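Geranyltranstransferase (IspA) (Helicobacter pylori, PDB 3LLW) catalyses prenyl transfer in isoprenoid biosynthesis as a geranyltranstransferase of the FPP/GGPP synthase family, using magnesium ions. Local coordinates at the interface of chains A and B. Coordinates in Å, arbitrary orientation; residue numbers count along the deposited sequence, not the author numbering. Chains: chain A/B, Geranyltranstransferase (IspA).

The interface of chains A and B. Residues chain A 31, 33, 36, 122; chain B 158, 162-163, 166-167, 170.
A:Leu36 and A:His33 pack against helix 161-170 of the other subunit, with B:Ala166 between them and A:Leu122, in an apolar patch of a two-fold symmetric homodimer interface. With its twin it helps hold the two copies together, probably as the biological dimer, since trans-prenyl synthases are commonly homodimers. The contact is van der Waals packing, and no nitrogen or oxygen pairs across it. A:Leu36 has CG anti to the backbone N (chi1 -160°), which sends its branch toward chain B. There it meets B:Ile158 tip to tip, methyl CD2 lying 3.7 Å from B:Ile158 CD1. Both A:Leu36 methyls also touch the CB methyl of B:Ala166, at 3.8 Å from A:Leu36 CD1. A:Leu122 comes to the same alanine from another side, its CD1 3.7 Å from B:Ala166 CA; the short side chain probably allows two leucines of chain A to close on the helix. One turn back, methyl CG2 of B:Ile162 rests 3.7 Å from the backbone O of A:Leu122. The imidazole of A:His33 is sandwiched off-centre, with CB of A:Leu36 over one face and the B:Tyr170 ring toward the other. The two rings are tilted about 40° to each other and are not stacked, and A:His33 NE2 sits 3.6 Å from CB of B:Tyr170, at the root of the tyrosine. At the stem of the histidine, CB packs 3.8 Å from B:Leu167 CD2. CB and hydroxyl OG of A:Ser31 both lie on methyl CD1 of B:Leu163, OG at 3.5 Å. This OG also accepts a hydrogen bond of 3.1 Å from the backbone N of A:His33, which probably helps brace the loop presenting both residues. A:Ser31 and A:His33 lie between helices 6-23 and 36-45, A:Leu36 begins the second, and A:Leu122 belongs to helix 117-137; opposite stand B:Ile158, in the loop after helix 142-156, and helix 161-170 of the all-helical prenyl synthase fold.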
# COMPACT_ATOMS: atom_id res chain seq x y z
N SER A 31 -15.38 -8.77 13.58
CA SER A 31 -15.12 -7.80 14.64
C SER A 31 -16.41 -7.25 15.23
O SER A 31 -17.51 -7.48 14.72
CB SER A 31 -14.27 -6.64 14.13
OG SER A 31 -15.06 -5.67 13.45
N HIS A 33 -16.94 -4.08 15.26
CA HIS A 33 -17.17 -2.81 14.59
C HIS A 33 -18.45 -2.92 13.76
O HIS A 33 -18.56 -3.81 12.90
CB HIS A 33 -15.99 -2.41 13.70
CG HIS A 33 -15.98 -0.96 13.32
ND1 HIS A 33 -16.91 -0.39 12.48
CD2 HIS A 33 -15.13 0.04 13.66
CE1 HIS A 33 -16.64 0.90 12.33
NE2 HIS A 33 -15.55 1.18 13.03
N LEU A 36 -17.50 -1.37 9.52
CA LEU A 36 -16.24 -1.36 8.78
C LEU A 36 -16.18 -2.32 7.57
O LEU A 36 -15.63 -1.98 6.52
CB LEU A 36 -15.05 -1.59 9.72
CG LEU A 36 -13.69 -1.14 9.20
CD1 LEU A 36 -13.61 0.39 9.17
CD2 LEU A 36 -12.59 -1.73 10.06
N LEU A 122 -9.03 5.74 6.82
CA LEU A 122 -8.61 4.37 7.11
C LEU A 122 -9.05 3.36 6.06
O LEU A 122 -8.29 2.44 5.73
CB LEU A 122 -9.07 3.94 8.51
CG LEU A 122 -8.37 4.66 9.66
CD1 LEU A 122 -8.99 4.26 10.98
CD2 LEU A 122 -6.82 4.43 9.65
N ILE B 158 -6.62 -4.25 6.25
CA ILE B 158 -7.97 -4.19 6.84
C ILE B 158 -8.22 -5.30 7.87
O ILE B 158 -8.96 -5.10 8.83
CB ILE B 158 -9.11 -4.21 5.73
CG1 ILE B 158 -10.50 -3.91 6.31
CG2 ILE B 158 -9.16 -5.55 5.00
CD1 ILE B 158 -10.64 -2.54 6.99
N ILE B 162 -5.34 -2.03 10.62
CA ILE B 162 -6.33 -1.02 10.30
C ILE B 162 -7.63 -1.24 11.05
O ILE B 162 -8.18 -0.29 11.60
CB ILE B 162 -6.50 -0.87 8.78
CG1 ILE B 162 -5.23 -0.21 8.24
CG2 ILE B 162 -7.77 -0.07 8.42
CD1 ILE B 162 -5.27 0.11 6.82
N LEU B 163 -8.10 -2.49 11.10
CA LEU B 163 -9.20 -2.88 11.99
C LEU B 163 -8.96 -2.41 13.42
O LEU B 163 -9.84 -1.78 14.03
CB LEU B 163 -9.43 -4.38 11.96
CG LEU B 163 -10.45 -4.95 12.96
CD1 LEU B 163 -11.86 -4.32 12.79
CD2 LEU B 163 -10.50 -6.46 12.86
N ALA B 166 -9.21 1.40 13.40
CA ALA B 166 -10.61 1.83 13.29
C ALA B 166 -11.39 1.66 14.59
O ALA B 166 -12.12 2.57 14.99
CB ALA B 166 -11.30 1.12 12.16
N LEU B 167 -11.23 0.50 15.22
CA LEU B 167 -11.80 0.21 16.54
C LEU B 167 -11.43 1.25 17.59
O LEU B 167 -12.30 1.74 18.33
CB LEU B 167 -11.36 -1.18 17.03
CG LEU B 167 -11.96 -2.40 16.34
CD1 LEU B 167 -11.23 -3.64 16.83
CD2 LEU B 167 -13.45 -2.52 16.56
N TYR B 170 -13.30 4.61 16.64
CA TYR B 170 -14.75 4.50 16.72
C TYR B 170 -15.23 4.37 18.17
O TYR B 170 -16.27 4.93 18.53
CB TYR B 170 -15.25 3.33 15.89
CG TYR B 170 -16.76 3.30 15.74
CD1 TYR B 170 -17.40 4.09 14.78
CD2 TYR B 170 -17.55 2.47 16.55
CE1 TYR B 170 -18.78 4.07 14.64
CE2 TYR B 170 -18.93 2.45 16.41
CZ TYR B 170 -19.53 3.24 15.45
OH TYR B 170 -20.90 3.21 15.30